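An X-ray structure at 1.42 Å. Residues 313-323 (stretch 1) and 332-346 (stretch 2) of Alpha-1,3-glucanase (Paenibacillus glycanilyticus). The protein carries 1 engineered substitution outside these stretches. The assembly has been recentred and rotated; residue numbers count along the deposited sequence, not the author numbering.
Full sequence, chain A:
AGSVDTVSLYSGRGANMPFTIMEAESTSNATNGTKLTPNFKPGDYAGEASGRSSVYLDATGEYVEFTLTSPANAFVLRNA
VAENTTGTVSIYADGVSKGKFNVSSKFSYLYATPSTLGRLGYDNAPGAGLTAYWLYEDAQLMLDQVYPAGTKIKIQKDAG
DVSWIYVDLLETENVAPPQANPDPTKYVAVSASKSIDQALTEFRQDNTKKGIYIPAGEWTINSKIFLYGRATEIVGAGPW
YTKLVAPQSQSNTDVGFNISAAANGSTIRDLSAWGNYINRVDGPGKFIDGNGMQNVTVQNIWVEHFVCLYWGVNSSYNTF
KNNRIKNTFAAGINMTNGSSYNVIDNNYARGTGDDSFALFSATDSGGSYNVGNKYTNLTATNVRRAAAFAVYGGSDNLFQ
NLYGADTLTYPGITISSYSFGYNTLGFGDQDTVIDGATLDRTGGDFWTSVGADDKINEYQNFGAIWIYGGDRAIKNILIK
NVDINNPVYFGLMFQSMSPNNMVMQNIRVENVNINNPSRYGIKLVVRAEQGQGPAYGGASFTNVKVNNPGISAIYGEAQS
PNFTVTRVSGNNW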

# COMPACT_ATOMS: atom_id res chain seq x y z
N VAL A 313 -8.29 16.69 0.13
CA VAL A 313 -8.70 17.63 1.16
C VAL A 313 -10.05 18.19 0.73
O VAL A 313 -10.12 18.99 -0.21
CB VAL A 313 -7.68 18.76 1.35
CG1 VAL A 313 -8.13 19.68 2.48
CG2 VAL A 313 -6.29 18.19 1.61
N ASN A 314 -11.12 17.76 1.41
CA ASN A 314 -12.49 18.12 1.01
C ASN A 314 -12.72 17.83 -0.48
O ASN A 314 -13.30 18.64 -1.21
CB ASN A 314 -12.84 19.56 1.38
CG ASN A 314 -14.33 19.80 1.39
OD1 ASN A 314 -15.11 18.86 1.51
ND2 ASN A 314 -14.73 21.06 1.24
N SER A 315 -12.26 16.66 -0.91
CA SER A 315 -12.34 16.23 -2.30
C SER A 315 -13.42 15.17 -2.40
O SER A 315 -13.34 14.15 -1.70
CB SER A 315 -10.99 15.66 -2.74
OG SER A 315 -9.97 16.63 -2.55
N SER A 316 -14.40 15.39 -3.27
CA SER A 316 -15.59 14.56 -3.28
C SER A 316 -15.97 14.11 -4.68
O SER A 316 -15.65 14.76 -5.68
CB SER A 316 -16.77 15.30 -2.62
OG SER A 316 -16.48 15.48 -1.24
N TYR A 317 -16.67 12.97 -4.74
CA TYR A 317 -17.24 12.45 -5.98
C TYR A 317 -16.16 12.09 -7.00
O TYR A 317 -16.38 12.14 -8.21
CB TYR A 317 -18.26 13.41 -6.61
CG TYR A 317 -19.39 13.78 -5.68
CD1 TYR A 317 -20.47 12.93 -5.51
CD2 TYR A 317 -19.37 14.98 -4.97
CE1 TYR A 317 -21.51 13.26 -4.66
CE2 TYR A 317 -20.41 15.31 -4.11
CZ TYR A 317 -21.47 14.45 -3.97
OH TYR A 317 -22.50 14.78 -3.12
N ASN A 318 -14.97 11.73 -6.52
CA ASN A 318 -13.88 11.34 -7.39
C ASN A 318 -13.79 9.83 -7.50
O ASN A 318 -14.33 9.09 -6.67
CB ASN A 318 -12.55 11.90 -6.87
CG ASN A 318 -12.61 13.40 -6.69
OD1 ASN A 318 -12.70 14.14 -7.68
ND2 ASN A 318 -12.60 13.86 -5.45
N THR A 319 -13.11 9.37 -8.55
CA THR A 319 -12.97 7.95 -8.83
C THR A 319 -11.50 7.65 -9.07
O THR A 319 -10.89 8.23 -9.97
CB THR A 319 -13.80 7.54 -10.05
OG1 THR A 319 -15.20 7.76 -9.77
CG2 THR A 319 -13.59 6.06 -10.38
N PHE A 320 -10.94 6.77 -8.24
CA PHE A 320 -9.60 6.22 -8.45
C PHE A 320 -9.82 4.73 -8.70
O PHE A 320 -10.24 4.01 -7.80
CB PHE A 320 -8.73 6.43 -7.21
CG PHE A 320 -8.22 7.84 -7.07
CD1 PHE A 320 -9.06 8.84 -6.61
CD2 PHE A 320 -6.92 8.16 -7.42
CE1 PHE A 320 -8.59 10.15 -6.48
CE2 PHE A 320 -6.45 9.47 -7.29
CZ PHE A 320 -7.29 10.46 -6.82
N LYS A 321 -9.53 4.28 -9.92
CA LYS A 321 -9.88 2.92 -10.32
C LYS A 321 -8.75 2.30 -11.13
O LYS A 321 -8.14 2.96 -11.97
CB LYS A 321 -11.17 2.93 -11.16
CG LYS A 321 -11.67 1.60 -11.67
CD LYS A 321 -12.89 1.84 -12.57
CE LYS A 321 -13.52 0.54 -13.03
NZ LYS A 321 -14.68 0.80 -13.93
N ASN A 322 -8.46 1.02 -10.86
CA ASN A 322 -7.54 0.20 -11.66
C ASN A 322 -6.09 0.70 -11.61
O ASN A 322 -5.31 0.45 -12.53
CB ASN A 322 -7.99 0.06 -13.12
CG ASN A 322 -9.35 -0.58 -13.25
OD1 ASN A 322 -9.83 -1.27 -12.35
ND2 ASN A 322 -9.99 -0.36 -14.40
N ASN A 323 -5.71 1.39 -10.53
CA ASN A 323 -4.39 1.98 -10.44
C ASN A 323 -3.43 1.05 -9.70
O ASN A 323 -3.84 0.16 -8.95
CB ASN A 323 -4.43 3.33 -9.73
CG ASN A 323 -5.33 4.32 -10.45
OD1 ASN A 323 -5.11 4.63 -11.61
ND2 ASN A 323 -6.36 4.82 -9.76
N GLY A 332 -0.42 5.92 0.22
CA GLY A 332 -0.77 5.75 -1.19
C GLY A 332 -1.86 6.72 -1.62
O GLY A 332 -1.63 7.66 -2.39
N ILE A 333 -3.08 6.48 -1.13
CA ILE A 333 -4.20 7.40 -1.30
C ILE A 333 -4.78 7.68 0.07
O ILE A 333 -5.08 6.75 0.83
CB ILE A 333 -5.31 6.82 -2.20
CG1 ILE A 333 -4.80 6.57 -3.63
CG2 ILE A 333 -6.50 7.77 -2.23
CD1 ILE A 333 -5.82 5.88 -4.53
N ASN A 334 -4.92 8.97 0.40
CA ASN A 334 -5.60 9.40 1.61
C ASN A 334 -6.65 10.41 1.19
O ASN A 334 -6.43 11.19 0.26
CB ASN A 334 -4.60 10.05 2.58
CG ASN A 334 -5.16 10.23 3.99
OD1 ASN A 334 -6.29 9.83 4.29
ND2 ASN A 334 -4.36 10.84 4.86
N MET A 335 -7.81 10.36 1.83
CA MET A 335 -8.88 11.31 1.57
C MET A 335 -9.25 11.92 2.91
O MET A 335 -9.64 11.19 3.83
CB MET A 335 -10.08 10.61 0.93
CG MET A 335 -9.74 9.90 -0.38
SD MET A 335 -9.17 11.02 -1.68
CE MET A 335 -10.70 11.82 -2.04
N THR A 336 -9.10 13.23 3.04
CA THR A 336 -9.19 13.87 4.34
C THR A 336 -10.19 15.02 4.34
O THR A 336 -10.64 15.50 3.29
CB THR A 336 -7.83 14.41 4.82
OG1 THR A 336 -7.57 15.68 4.17
CG2 THR A 336 -6.71 13.44 4.50
N ASN A 337 -10.54 15.46 5.55
CA ASN A 337 -11.10 16.79 5.79
C ASN A 337 -12.33 17.08 4.94
O ASN A 337 -12.38 18.09 4.22
CB ASN A 337 -10.02 17.87 5.60
CG ASN A 337 -8.87 17.72 6.56
OD1 ASN A 337 -8.74 16.70 7.25
ND2 ASN A 337 -8.01 18.74 6.62
N GLY A 338 -13.33 16.21 5.03
CA GLY A 338 -14.59 16.41 4.35
C GLY A 338 -14.78 15.58 3.11
O GLY A 338 -15.89 15.53 2.57
N SER A 339 -13.73 14.92 2.63
CA SER A 339 -13.81 14.14 1.40
C SER A 339 -14.90 13.09 1.48
O SER A 339 -14.85 12.20 2.34
CB SER A 339 -12.46 13.49 1.12
OG SER A 339 -11.45 14.48 0.96
N SER A 340 -15.86 13.15 0.55
CA SER A 340 -17.06 12.33 0.62
C SER A 340 -17.44 11.78 -0.74
O SER A 340 -17.11 12.35 -1.79
CB SER A 340 -18.22 13.16 1.19
OG SER A 340 -17.94 13.55 2.52
N TYR A 341 -18.15 10.65 -0.72
CA TYR A 341 -18.75 10.07 -1.93
C TYR A 341 -17.71 9.73 -2.99
O TYR A 341 -18.00 9.78 -4.19
CB TYR A 341 -19.87 10.96 -2.49
CG TYR A 341 -20.92 11.26 -1.45
CD1 TYR A 341 -21.77 10.26 -0.99
CD2 TYR A 341 -21.04 12.53 -0.90
CE1 TYR A 341 -22.71 10.52 -0.02
CE2 TYR A 341 -21.99 12.80 0.08
CZ TYR A 341 -22.81 11.79 0.50
OH TYR A 341 -23.76 12.04 1.47
N ASN A 342 -16.51 9.37 -2.56
CA ASN A 342 -15.47 8.95 -3.49
C ASN A 342 -15.54 7.45 -3.73
O ASN A 342 -15.96 6.68 -2.86
CB ASN A 342 -14.09 9.33 -2.97
CG ASN A 342 -13.92 10.83 -2.85
OD1 ASN A 342 -13.75 11.53 -3.85
ND2 ASN A 342 -13.97 11.34 -1.63
N VAL A 343 -15.10 7.05 -4.92
CA VAL A 343 -15.03 5.66 -5.33
C VAL A 343 -13.55 5.32 -5.48
O VAL A 343 -12.89 5.77 -6.42
CB VAL A 343 -15.79 5.44 -6.64
CG1 VAL A 343 -15.58 4.03 -7.18
CG2 VAL A 343 -17.28 5.71 -6.41
N ILE A 344 -13.02 4.55 -4.53
CA ILE A 344 -11.64 4.08 -4.57
C ILE A 344 -11.73 2.58 -4.81
O ILE A 344 -11.90 1.80 -3.86
CB ILE A 344 -10.90 4.40 -3.26
CG1 ILE A 344 -11.08 5.88 -2.89
CG2 ILE A 344 -9.42 4.03 -3.35
CD1 ILE A 344 -10.60 6.85 -3.93
N ASP A 345 -11.66 2.16 -6.07
CA ASP A 345 -12.05 0.81 -6.47
C ASP A 345 -10.96 0.14 -7.28
O ASP A 345 -10.44 0.71 -8.25
CB ASP A 345 -13.32 0.87 -7.32
CG ASP A 345 -13.77 -0.49 -7.77
OD1 ASP A 345 -13.82 -1.40 -6.93
OD2 ASP A 345 -14.09 -0.65 -8.97
N ASN A 346 -10.63 -1.10 -6.91
CA ASN A 346 -9.80 -1.95 -7.76
C ASN A 346 -8.41 -1.37 -7.97
O ASN A 346 -7.91 -1.31 -9.09
CB ASN A 346 -10.48 -2.30 -9.09
CG ASN A 346 -10.05 -3.65 -9.60
OD1 ASN A 346 -10.26 -4.66 -8.94
ND2 ASN A 346 -9.41 -3.67 -10.77
O HOH W 1 -17.56 17.94 2.38
O HOH W 2 -17.48 9.00 -7.13

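The two stretches run side by side and pair as parallel strands. The axes of strands 319-321 and 343-345 approach to 4.8 Å with 3° between their N-to-C directions, and the CA atoms of Thr319 and Val343, Phe320 and Ile344, and Lys321 and Asp345 pair at 4.7 to 4.9 Å. The hydrogen bonds alternate as a parallel ladder requires: Val343 N donates to Asn318 O (2.8 Å, 176° at the hydrogen), Phe320 N to Val343 O (2.8 Å), Asp345 N to Phe320 O (2.9 Å) and, longer, Asn322 N to Asp345 O (3.3 Å). A second ladder pairs Val313 with Thr336, where Asn314 N donates to Thr336 O (3.0 Å). Between the ladders the register shifts by one residue, and stretch 2 makes a type I' turn from Thr336 to Ser339.

That turn also explains Gly338. At phi 103° and psi -10° a CB would be jammed against the preceding carbonyl oxygen, and its ideal position lies 2.7 Å from Asn314 OD1. Water 1 links the two loops, donating to Asn314 OD1 (2.8 Å) and to Gly338 O (2.9 Å).

Through the loops, side chains supply bonds alongside the backbone. Ser339 OG accepts from Ser315 N (3.0 Å) while donating to Thr336 O within its own stretch (2.7 Å), so one hydroxyl joins the turn to stretch 1. Ser340 N donates to Ser316 OG (3.0 Å), and Tyr317 N to Ser340 O (3.0 Å). Asn342 uses both ends of its amide: ND2 donates to Ser315 O (2.9 Å), and OD1 accepts from Asn318 N (2.9 Å) and from Asn318 ND2 (3.1 Å, a more bent 136°). Farther along, Asn346 ND2 donates to Asn322 OD1 (2.9 Å, 154°), an amide-to-amide bond one residue past the Lys321-Asp345 bridge.

Apolar packing is centred on Phe320, which has 100 Å² covered by stretch 2. Its CD1 lies 3.7 Å from Ile344 CD1 and its CD2 3.8 Å from Ile333 CD1; both methyls approach the ring obliquely. Thr319 and Lys321 share the other face of the sheet with Val343 and Asp345, and the fully extended Lys321 side chain leads away from the contact.

Tyr317 and Tyr341, both exposed, have left-handed backbone angles and nearly parallel rings (16°). The centroids are 5.3 Å apart, but the rings are slid so far that they barely overlap. Tyr341 CB makes a CH-pi contact over one face of the Tyr317 ring, 4.0 Å from its centroid and 29° off the normal.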